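Local atomic coordinates of probable 3-hydroxybutyryl-CoA dehydrogenase (Escherichia coli, PDB entry 3MOG), a protein that catalyses the NAD-dependent oxidation of 3-hydroxyadipyl-CoA to 3-oxoadipyl-CoA in phenylacetate degradation. Residues L52-R55 with V56-K60; T62-T65 with C66-L70; D240-F243 with A244-S248; V249-A252 with F253-R257; I369-L372 with Q373-K377. One frame throughout, in Å; residues are numbered along the deposited sequence.

Interaction 1: L52-R55 with V56-K60; sequences LNSR and VTRGK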
loop_
_atom_site.group_PDB
_atom_site.type_symbol
_atom_site.label_atom_id
_atom_site.label_comp_id
_atom_site.label_asym_id
_atom_site.label_seq_id
_atom_site.Cartn_x
_atom_site.Cartn_y
_atom_site.Cartn_z
ATOM N N LEU C 52 -42.818 -13.967 17.906
ATOM C CA LEU C 52 -44.101 -13.795 17.219
ATOM C C LEU C 52 -45.301 -13.735 18.168
ATOM O O LEU C 52 -46.257 -12.991 17.914
ATOM C CB LEU C 52 -44.324 -14.901 16.191
ATOM C CG LEU C 52 -43.424 -14.947 14.958
ATOM C CD1 LEU C 52 -43.840 -16.137 14.158
ATOM C CD2 LEU C 52 -43.507 -13.681 14.106
ATOM N N ASN C 53 -45.247 -14.514 19.249
ATOM C CA ASN C 53 -46.314 -14.528 20.245
ATOM C C ASN C 53 -46.424 -13.229 21.017
ATOM O O ASN C 53 -47.535 -12.798 21.362
ATOM C CB ASN C 53 -46.188 -15.722 21.193
ATOM C CG ASN C 53 -46.914 -16.953 20.672
ATOM O OD1 ASN C 53 -46.291 -17.951 20.313
ATOM N ND2 ASN C 53 -48.244 -16.878 20.612
ATOM N N SER C 54 -45.278 -12.592 21.263
ATOM C CA SER C 54 -45.270 -11.288 21.918
ATOM C C SER C 54 -45.798 -10.183 20.990
ATOM O O SER C 54 -46.357 -9.196 21.469
ATOM C CB SER C 54 -43.885 -10.942 22.472
ATOM O OG SER C 54 -43.076 -10.335 21.483
ATOM N N ARG C 55 -45.640 -10.357 19.676
ATOM C CA ARG C 55 -46.230 -9.426 18.695
ATOM C C ARG C 55 -47.765 -9.509 18.639
ATOM O O ARG C 55 -48.435 -8.499 18.407
ATOM C CB ARG C 55 -45.626 -9.609 17.295
ATOM C CG ARG C 55 -44.129 -9.333 17.233
ATOM C CD ARG C 55 -43.686 -8.741 15.910
ATOM N NE ARG C 55 -43.767 -9.669 14.784
ATOM C CZ ARG C 55 -44.519 -9.471 13.701
ATOM N NH1 ARG C 55 -45.272 -8.387 13.600
ATOM N NH2 ARG C 55 -44.523 -10.364 12.715
ATOM N N VAL C 56 -48.307 -10.708 18.857
ATOM C CA VAL C 56 -49.759 -10.914 18.969
ATOM C C VAL C 56 -50.331 -10.280 20.241
ATOM O O VAL C 56 -51.405 -9.664 20.206
ATOM C CB VAL C 56 -50.136 -12.417 18.887
ATOM C CG1 VAL C 56 -51.648 -12.617 18.928
ATOM C CG2 VAL C 56 -49.585 -13.010 17.623
ATOM N N THR C 57 -49.604 -10.438 21.349
ATOM C CA THR C 57 -49.904 -9.786 22.631
ATOM C C THR C 57 -50.082 -8.267 22.460
ATOM O O THR C 57 -51.093 -7.702 22.881
ATOM C CB THR C 57 -48.791 -10.102 23.667
ATOM O OG1 THR C 57 -48.771 -11.511 23.924
ATOM C CG2 THR C 57 -48.995 -9.348 24.982
ATOM N N ARG C 58 -49.117 -7.634 21.797
ATOM C CA ARG C 58 -49.147 -6.193 21.543
ATOM C C ARG C 58 -50.050 -5.776 20.357
ATOM O O ARG C 58 -50.132 -4.587 20.022
ATOM C CB ARG C 58 -47.720 -5.667 21.336
ATOM C CG ARG C 58 -46.737 -6.008 22.468
ATOM C CD ARG C 58 -45.426 -5.206 22.386
ATOM N NE ARG C 58 -44.815 -5.205 21.050
ATOM C CZ ARG C 58 -43.982 -6.137 20.586
ATOM N NH1 ARG C 58 -43.639 -7.182 21.337
ATOM N NH2 ARG C 58 -43.493 -6.027 19.355
ATOM N N GLY C 59 -50.722 -6.747 19.737
ATOM C CA GLY C 59 -51.587 -6.498 18.578
ATOM C C GLY C 59 -50.862 -6.045 17.316
ATOM O O GLY C 59 -51.420 -5.296 16.515
ATOM N N LYS C 60 -49.619 -6.494 17.136
ATOM C CA LYS C 60 -48.821 -6.107 15.974
ATOM C C LYS C 60 -48.878 -7.191 14.909
ATOM O O LYS C 60 -48.310 -7.039 13.819
ATOM C CB LYS C 60 -47.361 -5.846 16.370
ATOM C CG LYS C 60 -47.166 -4.970 17.600
ATOM C CD LYS C 60 -47.279 -3.496 17.276
ATOM C CE LYS C 60 -47.432 -2.683 18.554
ATOM N NZ LYS C 60 -47.043 -1.258 18.361
#
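Arg55 and Lys60 meet where helix 38-57 ends in a Schellman motif. Lys60 N donates to Arg55 O at 2.7 Å, and Gly59 N turns back to Val56 O. Gly59 has the positive phi (67°) of the motif. The CB of Lys60 sits 3.5 Å from Arg55 O, but its chain bends at chi2 and its amine leads away.

One turn back, Thr57 turns its hydroxyl onto its own helix. OG1 lies beside the backbone N (chi1 -63°) and donates to Asn53 O at 3.1 Å. Thr57 N donates to the same oxygen from the other face of the carbonyl plane, so Asn53 O is gripped twice.

Arg58 folds back over the last turn. A bend at chi3 (-48°) brings its guanidinium alongside Ser54, with one face over Arg55 CA. Ser54 OG lies near the guanidinium plane and takes a weak bond from Arg58 NH1 at 3.2 Å, but its main partner is Arg51 O. Leu52 and Val56 face helix 63-71, which packs this helix within the NAD-binding domain. Val56 CG2 lies 3.3 Å from Leu52 O.

Interaction 2: T62-T65 with C66-L70; sequences TAET and CERTL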
loop_
_atom_site.group_PDB
_atom_site.type_symbol
_atom_site.label_atom_id
_atom_site.label_comp_id
_atom_site.label_asym_id
_atom_site.label_seq_id
_atom_site.Cartn_x
_atom_site.Cartn_y
_atom_site.Cartn_z
ATOM N N THR C 62 -51.773 -10.693 13.870
ATOM C CA THR C 62 -52.943 -11.518 14.199
ATOM C C THR C 62 -52.533 -12.910 14.687
ATOM O O THR C 62 -51.473 -13.435 14.300
ATOM C CB THR C 62 -53.922 -11.721 13.002
ATOM O OG1 THR C 62 -53.270 -12.455 11.955
ATOM C CG2 THR C 62 -54.443 -10.393 12.472
ATOM N N ALA C 63 -53.394 -13.491 15.525
ATOM C CA ALA C 63 -53.228 -14.848 16.020
ATOM C C ALA C 63 -53.195 -15.860 14.887
ATOM O O ALA C 63 -52.426 -16.822 14.953
ATOM C CB ALA C 63 -54.338 -15.201 17.011
ATOM N N GLU C 64 -54.013 -15.641 13.851
ATOM C CA GLU C 64 -54.031 -16.544 12.691
ATOM C C GLU C 64 -52.670 -16.623 11.994
ATOM O O GLU C 64 -52.129 -17.708 11.778
ATOM C CB GLU C 64 -55.073 -16.128 11.661
ATOM C CG GLU C 64 -54.995 -16.981 10.389
ATOM C CD GLU C 64 -55.912 -16.505 9.286
ATOM O OE1 GLU C 64 -57.051 -16.111 9.603
ATOM O OE2 GLU C 64 -55.511 -16.561 8.102
ATOM N N THR C 65 -52.136 -15.461 11.643
ATOM C CA THR C 65 -50.906 -15.384 10.870
ATOM C C THR C 65 -49.753 -15.881 11.722
ATOM O O THR C 65 -48.873 -16.573 11.222
ATOM C CB THR C 65 -50.699 -13.962 10.297
ATOM O OG1 THR C 65 -51.784 -13.680 9.402
ATOM C CG2 THR C 65 -49.381 -13.833 9.527
ATOM N N CYS C 66 -49.805 -15.585 13.019
ATOM C CA CYS C 66 -48.875 -16.173 13.962
ATOM C C CYS C 66 -48.872 -17.694 13.902
ATOM O O CYS C 66 -47.812 -18.308 13.709
ATOM C CB CYS C 66 -49.183 -15.731 15.381
ATOM S SG CYS C 66 -47.941 -16.305 16.557
ATOM N N GLU C 67 -50.050 -18.299 14.048
ATOM C CA GLU C 67 -50.125 -19.758 14.119
ATOM C C GLU C 67 -49.795 -20.430 12.790
ATOM O O GLU C 67 -49.141 -21.475 12.767
ATOM C CB GLU C 67 -51.477 -20.240 14.672
ATOM C CG GLU C 67 -51.438 -21.683 15.220
ATOM C CD GLU C 67 -50.143 -22.006 15.992
ATOM O OE1 GLU C 67 -49.942 -21.455 17.104
ATOM O OE2 GLU C 67 -49.327 -22.815 15.480
ATOM N N ARG C 68 -50.220 -19.812 11.689
ATOM C CA ARG C 68 -49.895 -20.327 10.352
ATOM C C ARG C 68 -48.394 -20.234 10.020
ATOM O O ARG C 68 -47.845 -21.117 9.353
ATOM C CB ARG C 68 -50.712 -19.620 9.271
ATOM C CG ARG C 68 -52.187 -19.960 9.259
ATOM C CD ARG C 68 -52.588 -20.182 7.826
ATOM N NE ARG C 68 -53.713 -19.350 7.441
ATOM C CZ ARG C 68 -54.224 -19.311 6.216
ATOM N NH1 ARG C 68 -53.706 -20.060 5.242
ATOM N NH2 ARG C 68 -55.252 -18.515 5.967
ATOM N N THR C 69 -47.752 -19.162 10.486
ATOM C CA THR C 69 -46.297 -19.007 10.389
ATOM C C THR C 69 -45.551 -20.136 11.100
ATOM O O THR C 69 -44.701 -20.789 10.490
ATOM C CB THR C 69 -45.828 -17.647 10.941
ATOM O OG1 THR C 69 -46.502 -16.600 10.234
ATOM C CG2 THR C 69 -44.298 -17.470 10.784
ATOM N N LEU C 70 -45.899 -20.379 12.363
ATOM C CA LEU C 70 -45.215 -21.396 13.189
ATOM C C LEU C 70 -45.329 -22.808 12.634
ATOM O O LEU C 70 -44.374 -23.587 12.706
ATOM C CB LEU C 70 -45.722 -21.363 14.628
ATOM C CG LEU C 70 -45.513 -19.991 15.265
ATOM C CD1 LEU C 70 -46.170 -19.905 16.631
ATOM C CD2 LEU C 70 -44.028 -19.642 15.330
#
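Thr62 O accepts from Cys66 N at the start of helix 63-71, and the backbone runs on in regular i to i+4 steps. Glu67 N donates to Ala63 O, Arg68 N to Glu64 O and Thr69 N to Thr65 O. Thr62 itself is the N-cap. Its OG1 accepts from Thr65 N at 3.2 Å, which ties the first turn to the cap side chain.

On the outer surface, Glu64 and Arg68 lie side by side and point the same way. The Glu64 chain is extended, with CG opposite the backbone N (chi1 174°), and this carries OE2 to the guanidinium. Arg68 NH2 donates to Glu64 OE2 at 2.9 Å in a salt bridge. Arg68 NE adds a weak bond of 3.4 Å to the same oxygen. NH2 comes from above the carboxylate plane, and the two flat groups are 27° apart.

This helix follows helix 38-57 in the NAD-binding Rossmann-type domain. Cys66, Thr69 and Leu70 pack on helix 38-57, and Thr69 also touches Ala25 and Ser26 of helix 15-26.

The buried hydroxyl of Thr69 is satisfied by its own helix. OG1 lies beside the backbone N (chi1 -57°) and donates to Thr65 O at 2.6 Å. Thr69 N reaches that oxygen from the opposite face of the carbonyl plane. The methyl CG2 of Thr65 lies 4.1 Å from Thr69 OG1.

Interaction 3: D240-F243 with A244-S248; sequences DVNF and AVTCS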
loop_
_atom_site.group_PDB
_atom_site.type_symbol
_atom_site.label_atom_id
_atom_site.label_comp_id
_atom_site.label_asym_id
_atom_site.label_seq_id
_atom_site.Cartn_x
_atom_site.Cartn_y
_atom_site.Cartn_z
ATOM N N ASP C 240 -14.736 -5.568 17.890
ATOM C CA ASP C 240 -14.237 -6.742 17.175
ATOM C C ASP C 240 -14.903 -6.944 15.813
ATOM O O ASP C 240 -14.218 -7.237 14.840
ATOM C CB ASP C 240 -14.339 -8.015 18.038
ATOM C CG ASP C 240 -15.776 -8.324 18.503
ATOM O OD1 ASP C 240 -16.635 -7.413 18.567
ATOM O OD2 ASP C 240 -16.042 -9.501 18.812
ATOM N N VAL C 241 -16.221 -6.759 15.750
ATOM C CA VAL C 241 -16.994 -6.999 14.526
ATOM C C VAL C 241 -16.722 -5.906 13.481
ATOM O O VAL C 241 -16.430 -6.211 12.318
ATOM C CB VAL C 241 -18.522 -7.121 14.824
ATOM C CG1 VAL C 241 -19.328 -7.397 13.542
ATOM C CG2 VAL C 241 -18.792 -8.227 15.864
ATOM N N ASN C 242 -16.774 -4.646 13.916
ATOM C CA ASN C 242 -16.632 -3.503 13.015
ATOM C C ASN C 242 -15.216 -3.414 12.456
ATOM O O ASN C 242 -15.041 -3.114 11.277
ATOM C CB ASN C 242 -17.125 -2.222 13.708
ATOM C CG ASN C 242 -16.860 -0.948 12.915
ATOM O OD1 ASN C 242 -15.788 -0.342 13.034
ATOM N ND2 ASN C 242 -17.870 -0.488 12.158
ATOM N N PHE C 243 -14.228 -3.737 13.296
ATOM C CA PHE C 243 -12.813 -3.747 12.916
ATOM C C PHE C 243 -12.522 -4.876 11.941
ATOM O O PHE C 243 -11.676 -4.723 11.052
ATOM C CB PHE C 243 -11.923 -3.886 14.162
ATOM C CG PHE C 243 -10.428 -3.841 13.889
ATOM C CD1 PHE C 243 -9.796 -2.638 13.591
ATOM C CD2 PHE C 243 -9.652 -4.990 14.005
ATOM C CE1 PHE C 243 -8.415 -2.572 13.375
ATOM C CE2 PHE C 243 -8.260 -4.952 13.788
ATOM C CZ PHE C 243 -7.641 -3.741 13.470
ATOM N N ALA C 244 -13.214 -6.002 12.115
ATOM C CA ALA C 244 -13.037 -7.165 11.229
ATOM C C ALA C 244 -13.561 -6.865 9.830
ATOM O O ALA C 244 -12.967 -7.299 8.847
ATOM C CB ALA C 244 -13.726 -8.421 11.803
ATOM N N VAL C 245 -14.668 -6.126 9.751
ATOM C CA VAL C 245 -15.201 -5.664 8.463
ATOM C C VAL C 245 -14.222 -4.690 7.771
ATOM O O VAL C 245 -13.864 -4.888 6.608
ATOM C CB VAL C 245 -16.642 -5.088 8.601
ATOM C CG1 VAL C 245 -17.108 -4.487 7.289
ATOM C CG2 VAL C 245 -17.635 -6.193 9.065
ATOM N N THR C 246 -13.760 -3.679 8.504
ATOM C CA THR C 246 -12.763 -2.722 8.007
ATOM C C THR C 246 -11.526 -3.408 7.432
ATOM O O THR C 246 -11.114 -3.113 6.299
ATOM C CB THR C 246 -12.344 -1.714 9.121
ATOM O OG1 THR C 246 -13.422 -0.823 9.379
ATOM C CG2 THR C 246 -11.119 -0.865 8.727
ATOM N N CYS C 247 -10.953 -4.332 8.203
ATOM C CA CYS C 247 -9.737 -5.045 7.805
ATOM C C CYS C 247 -9.976 -5.932 6.596
ATOM O O CYS C 247 -9.089 -6.091 5.758
ATOM C CB CYS C 247 -9.204 -5.887 8.967
ATOM S SG CYS C 247 -8.313 -4.915 10.212
ATOM N N SER C 248 -11.186 -6.478 6.499
ATOM C CA SER C 248 -11.541 -7.385 5.427
ATOM C C SER C 248 -11.657 -6.622 4.101
ATOM O O SER C 248 -11.109 -7.059 3.094
ATOM C CB SER C 248 -12.828 -8.156 5.777
ATOM O OG SER C 248 -13.490 -8.666 4.624
HETATM O O HOH W 1 -13.969 0.653 11.815
#
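Cys247 SG sits over one face of the Phe243 ring, a Cys sulfur-aromatic contact within a single helix. The sulfur is 3.7 Å from the ring centroid and 21° off the ring normal. It is shifted toward the rim, and CZ of Phe243 is 3.5 Å from Cys247 SG. Two torsions bring the groups together. The Phe243 ring extends opposite the backbone N (chi1 -177°), while Cys247 SG lies beside its own N (chi1 -78°). Cys247 N also donates to Phe243 O at 3.0 Å, an ordinary helical bond.

On another side of the helix, Thr246 OG1 donates to a water at 2.9 Å. The same water lies close to Asn242 OD1, but that leg is too short and is doubtful. Both side chains have further partners. Gln265 NE2 bonds Asn242 OD1, and Arg196 NH1 bonds Thr246 OG1, so these polar groups link the helix to its neighbours.

The contact lies in helix 239-252 of the first 3-hydroxyacyl-CoA dehydrogenase C-terminal domain. Phe243 packs on Gln265, Gln266 and Val269 of helix 263-270, and Pro261 touches both Phe243 and Cys247. Asn242 meets Tyr199 and Val245 meets Arg196, both of helix 196-207.

Interaction 4: V249-A252 with F253-R257; sequences VFNA and FWQER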
loop_
_atom_site.group_PDB
_atom_site.type_symbol
_atom_site.label_atom_id
_atom_site.label_comp_id
_atom_site.label_asym_id
_atom_site.label_seq_id
_atom_site.Cartn_x
_atom_site.Cartn_y
_atom_site.Cartn_z
ATOM N N VAL C 249 -12.364 -5.488 4.118
ATOM C CA VAL C 249 -12.509 -4.635 2.931
ATOM C C VAL C 249 -11.130 -4.091 2.518
ATOM O O VAL C 249 -10.737 -4.169 1.352
ATOM C CB VAL C 249 -13.533 -3.491 3.171
ATOM C CG1 VAL C 249 -13.606 -2.579 1.984
ATOM C CG2 VAL C 249 -14.922 -4.071 3.449
ATOM N N PHE C 250 -10.386 -3.599 3.498
ATOM C CA PHE C 250 -9.018 -3.129 3.287
ATOM C C PHE C 250 -8.140 -4.148 2.538
ATOM O O PHE C 250 -7.485 -3.804 1.543
ATOM C CB PHE C 250 -8.390 -2.794 4.649
ATOM C CG PHE C 250 -6.957 -2.318 4.586
ATOM C CD1 PHE C 250 -6.632 -1.119 3.964
ATOM C CD2 PHE C 250 -5.939 -3.062 5.175
ATOM C CE1 PHE C 250 -5.330 -0.660 3.925
ATOM C CE2 PHE C 250 -4.619 -2.614 5.142
ATOM C CZ PHE C 250 -4.310 -1.422 4.529
ATOM N N ASN C 251 -8.143 -5.389 3.017
ATOM C CA ASN C 251 -7.298 -6.445 2.459
ATOM C C ASN C 251 -7.791 -6.972 1.117
ATOM O O ASN C 251 -6.983 -7.340 0.282
ATOM C CB ASN C 251 -7.157 -7.608 3.450
ATOM C CG ASN C 251 -6.292 -7.250 4.654
ATOM O OD1 ASN C 251 -5.231 -6.628 4.521
ATOM N ND2 ASN C 251 -6.743 -7.643 5.833
ATOM N N ALA C 252 -9.112 -6.989 0.917
ATOM C CA ALA C 252 -9.691 -7.457 -0.336
ATOM C C ALA C 252 -9.487 -6.463 -1.478
ATOM O O ALA C 252 -9.672 -6.811 -2.652
ATOM C CB ALA C 252 -11.184 -7.805 -0.160
ATOM N N PHE C 253 -9.120 -5.228 -1.131
ATOM C CA PHE C 253 -8.785 -4.189 -2.109
ATOM C C PHE C 253 -7.272 -3.999 -2.178
ATOM O O PHE C 253 -6.766 -2.959 -2.668
ATOM C CB PHE C 253 -9.455 -2.861 -1.766
ATOM C CG PHE C 253 -10.875 -2.715 -2.286
ATOM C CD1 PHE C 253 -11.936 -2.616 -1.404
ATOM C CD2 PHE C 253 -11.137 -2.618 -3.659
ATOM C CE1 PHE C 253 -13.264 -2.450 -1.870
ATOM C CE2 PHE C 253 -12.440 -2.460 -4.131
ATOM C CZ PHE C 253 -13.512 -2.370 -3.227
ATOM N N TRP C 254 -6.553 -5.015 -1.695
ATOM C CA TRP C 254 -5.094 -5.027 -1.695
ATOM C C TRP C 254 -4.546 -3.761 -1.046
ATOM O O TRP C 254 -3.748 -3.020 -1.637
ATOM C CB TRP C 254 -4.542 -5.220 -3.109
ATOM C CG TRP C 254 -4.964 -6.511 -3.754
ATOM C CD1 TRP C 254 -4.519 -7.779 -3.448
ATOM C CD2 TRP C 254 -5.903 -6.665 -4.828
ATOM N NE1 TRP C 254 -5.140 -8.700 -4.252
ATOM C CE2 TRP C 254 -5.993 -8.051 -5.109
ATOM C CE3 TRP C 254 -6.691 -5.769 -5.569
ATOM C CZ2 TRP C 254 -6.836 -8.563 -6.102
ATOM C CZ3 TRP C 254 -7.528 -6.276 -6.558
ATOM C CH2 TRP C 254 -7.590 -7.660 -6.816
ATOM N N GLN C 255 -4.981 -3.514 0.176
ATOM C CA GLN C 255 -4.511 -2.418 1.021
ATOM C C GLN C 255 -4.678 -0.963 0.571
ATOM O O GLN C 255 -3.847 -0.148 0.842
ATOM C CB GLN C 255 -3.066 -2.653 1.443
ATOM C CG GLN C 255 -2.845 -3.870 2.252
ATOM C CD GLN C 255 -2.774 -5.108 1.427
ATOM O OE1 GLN C 255 -2.105 -5.147 0.414
ATOM N NE2 GLN C 255 -3.449 -6.138 1.866
ATOM N N GLU C 256 -5.772 -0.671 -0.090
ATOM C CA GLU C 256 -6.222 0.687 -0.425
ATOM C C GLU C 256 -6.334 1.580 0.810
ATOM O O GLU C 256 -7.035 1.236 1.758
ATOM C CB GLU C 256 -7.610 0.634 -1.082
ATOM C CG GLU C 256 -7.633 0.303 -2.559
ATOM C CD GLU C 256 -7.042 1.391 -3.453
ATOM O OE1 GLU C 256 -7.119 2.590 -3.086
ATOM O OE2 GLU C 256 -6.517 1.031 -4.538
ATOM N N ARG C 257 -5.699 2.749 0.758
ATOM C CA ARG C 257 -5.505 3.574 1.948
ATOM C C ARG C 257 -6.766 4.313 2.358
ATOM O O ARG C 257 -6.856 4.770 3.493
ATOM C CB ARG C 257 -4.362 4.584 1.775
ATOM C CG ARG C 257 -3.133 4.145 0.975
ATOM C CD ARG C 257 -2.330 3.057 1.652
ATOM N NE ARG C 257 -1.822 3.412 2.979
ATOM C CZ ARG C 257 -1.206 2.543 3.782
ATOM N NH1 ARG C 257 -1.028 1.293 3.380
ATOM N NH2 ARG C 257 -0.769 2.913 4.978
#
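Phe250 O accepts from Gln255 N at 2.9 Å, and Phe253 N adds a weak bond to the same oxygen. This is the end of helix 239-252, closed by a Schellman motif. Its second bond runs from Trp254 N to Asn251 O at 3.1 Å, with the donor well above the carbonyl plane. Trp254 is the C-prime residue, with positive phi (53°).

The chain then folds back across the Phe250 ring. Gln255 CA lies over one face, 3.8 Å from the ring centroid, in a CH-pi contact. Gln255 CB and CG continue past CZ and CE2 of the ring. Ring and amide planes stand 79° apart. At the ring edge, Glu256 O is 3.3 Å from Phe250 CD1.

Val249 and Phe253 run side by side. Val249 CG1 meets the edge of the Phe253 ring, 3.8 Å from Phe253 CD1. Phe259 also packs against the Phe253 ring.

The loop helps build the trimer. Arg257 NH1 donates to Trp254 O of the third subunit. Glu256 pairs through OE1 with Arg258 of its own chain and through OE2 with Arg257 of the second subunit, both as salt bridges. Gln255 packs on Gln255 of both other subunits.

A bend at chi2 (80°) turns the Gln255 amide back to the helix. Its NE2 donates to Asn251 OD1 at 3.2 Å, on a lone pair in the carbonyl plane.

Interaction 5: I369-L372 with Q373-K377; sequences IYYL and QQQGK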
loop_
_atom_site.group_PDB
_atom_site.type_symbol
_atom_site.label_atom_id
_atom_site.label_comp_id
_atom_site.label_asym_id
_atom_site.label_seq_id
_atom_site.Cartn_x
_atom_site.Cartn_y
_atom_site.Cartn_z
ATOM N N ILE C 369 -19.433 33.297 18.289
ATOM C CA ILE C 369 -20.173 32.331 19.115
ATOM C C ILE C 369 -21.556 32.896 19.462
ATOM O O ILE C 369 -22.562 32.176 19.371
ATOM C CB ILE C 369 -19.394 31.929 20.413
ATOM C CG1 ILE C 369 -18.108 31.182 20.058
ATOM C CG2 ILE C 369 -20.264 31.068 21.352
ATOM C CD1 ILE C 369 -17.169 30.913 21.240
ATOM N N TYR C 370 -21.588 34.182 19.831
ATOM C CA TYR C 370 -22.832 34.883 20.156
ATOM C C TYR C 370 -23.802 34.836 18.977
ATOM O O TYR C 370 -24.940 34.396 19.128
ATOM C CB TYR C 370 -22.579 36.347 20.587
ATOM C CG TYR C 370 -23.865 37.138 20.830
ATOM C CD1 TYR C 370 -24.547 37.054 22.053
ATOM C CD2 TYR C 370 -24.409 37.953 19.831
ATOM C CE1 TYR C 370 -25.738 37.759 22.272
ATOM C CE2 TYR C 370 -25.598 38.655 20.033
ATOM C CZ TYR C 370 -26.255 38.559 21.255
ATOM O OH TYR C 370 -27.425 39.263 21.449
ATOM N N TYR C 371 -23.337 35.286 17.815
ATOM C CA TYR C 371 -24.139 35.291 16.593
ATOM C C TYR C 371 -24.816 33.952 16.319
ATOM O O TYR C 371 -25.998 33.910 15.961
ATOM C CB TYR C 371 -23.284 35.695 15.386
ATOM C CG TYR C 371 -23.999 35.519 14.066
ATOM C CD1 TYR C 371 -23.648 34.483 13.186
ATOM C CD2 TYR C 371 -25.045 36.371 13.703
ATOM C CE1 TYR C 371 -24.315 34.312 11.977
ATOM C CE2 TYR C 371 -25.721 36.207 12.499
ATOM C CZ TYR C 371 -25.348 35.182 11.639
ATOM O OH TYR C 371 -26.016 35.027 10.449
ATOM N N LEU C 372 -24.058 32.870 16.497
ATOM C CA LEU C 372 -24.544 31.528 16.221
ATOM C C LEU C 372 -25.607 31.085 17.210
ATOM O O LEU C 372 -26.628 30.515 16.810
ATOM C CB LEU C 372 -23.380 30.529 16.208
ATOM C CG LEU C 372 -22.416 30.635 15.023
ATOM C CD1 LEU C 372 -21.182 29.777 15.249
ATOM C CD2 LEU C 372 -23.121 30.257 13.735
ATOM N N GLN C 373 -25.358 31.360 18.493
ATOM C CA GLN C 373 -26.262 31.001 19.591
ATOM C C GLN C 373 -27.619 31.676 19.437
ATOM O O GLN C 373 -28.656 31.078 19.732
ATOM C CB GLN C 373 -25.651 31.383 20.938
ATOM C CG GLN C 373 -24.582 30.431 21.448
ATOM C CD GLN C 373 -23.854 30.973 22.667
ATOM O OE1 GLN C 373 -23.837 32.182 22.910
ATOM N NE2 GLN C 373 -23.242 30.082 23.435
ATOM N N GLN C 374 -27.598 32.910 18.939
ATOM C CA GLN C 374 -28.812 33.684 18.711
ATOM C C GLN C 374 -29.621 33.172 17.506
ATOM O O GLN C 374 -30.690 33.709 17.194
ATOM C CB GLN C 374 -28.463 35.173 18.559
ATOM C CG GLN C 374 -29.479 36.130 19.207
ATOM C CD GLN C 374 -29.649 35.912 20.712
ATOM O OE1 GLN C 374 -28.669 35.751 21.450
ATOM N NE2 GLN C 374 -30.901 35.916 21.172
ATOM N N GLN C 375 -29.107 32.133 16.844
ATOM C CA GLN C 375 -29.786 31.502 15.715
ATOM C C GLN C 375 -30.278 30.100 16.053
ATOM O O GLN C 375 -30.716 29.362 15.172
ATOM C CB GLN C 375 -28.883 31.463 14.479
ATOM C CG GLN C 375 -28.445 32.829 13.992
ATOM C CD GLN C 375 -28.024 32.825 12.543
ATOM O OE1 GLN C 375 -27.263 31.958 12.100
ATOM N NE2 GLN C 375 -28.517 33.802 11.788
ATOM N N GLY C 376 -30.212 29.737 17.330
ATOM C CA GLY C 376 -30.757 28.462 17.797
ATOM C C GLY C 376 -29.732 27.350 17.938
ATOM O O GLY C 376 -30.026 26.279 18.477
ATOM N N LYS C 377 -28.519 27.606 17.471
ATOM C CA LYS C 377 -27.521 26.553 17.387
ATOM C C LYS C 377 -26.790 26.318 18.696
ATOM O O LYS C 377 -26.572 27.254 19.474
ATOM C CB LYS C 377 -26.559 26.830 16.230
ATOM C CG LYS C 377 -27.189 26.465 14.886
ATOM C CD LYS C 377 -26.841 27.445 13.789
ATOM C CE LYS C 377 -27.788 27.262 12.604
ATOM N NZ LYS C 377 -27.655 28.348 11.591
#
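Gln375 folds back onto Tyr371, and its chain can be followed outward. CB is 3.4 Å from Leu372 O. CG, beside the backbone N (chi1 -60°), is 3.3 Å from Tyr371 O. The extended chain then carries CD to the phenol end of the ring, 3.7 Å from Tyr371 CZ. OE1 lies near Tyr371 CE1. At the tip, NE2 comes to 3.1 Å from Tyr371 OH. Ring and amide planes are 40° apart.

Tyr370 and Gln374 make a looser pair one residue earlier. Gln374 bends at chi2 (59°) and sets OE1 3.6 Å from Tyr370 CE1. Gln373 instead runs alongside Ile369, and Ile369 CG2 lies 3.8 Å from Gln373 NE2. Residues before strand 307-309 hold that amide: Gln373 NE2 donates to Glu296 O and OE1 accepts from Val298 N.

The backbone bonds show how the helix ends. Gln374 N still donates to Tyr370 O, but Gln375 N donates to Leu372 O, at 3.0 Å and from well above the carbonyl plane. The last helical residue, Gln373, opens a type I beta turn that runs to Gly376.

Ile369 and Leu372 pack on Ile354 of strand 351-356, and Leu372 also touches Val379. This is an alpha-to-beta connection in the reduced Rossmann-fold domain, from helix 362-373 into strand 378-381, an outermost strand of its sheet within this chain.

How the interactions relate
All five contacts are local, along a helix or round its end. Interaction 1 is a surface contact; the other four are partly buried. Interactions 1 and 2 belong to consecutive helices of the NAD-binding domain and touch, with Val56 CG2 3.5 Å from Cys66 CB. Both combine outward polar side chains with a shared apolar face. Interactions 3 and 4 follow one another on helix 239-252. They are nearer the chain's centre and rely more on aromatic packing, and interaction 4 also reaches the other subunits. Interaction 5 stands apart in the reduced Rossmann-fold domain. Schellman motifs end the helices in interactions 1 and 4; a type I beta turn takes over at the helix end in interaction 5.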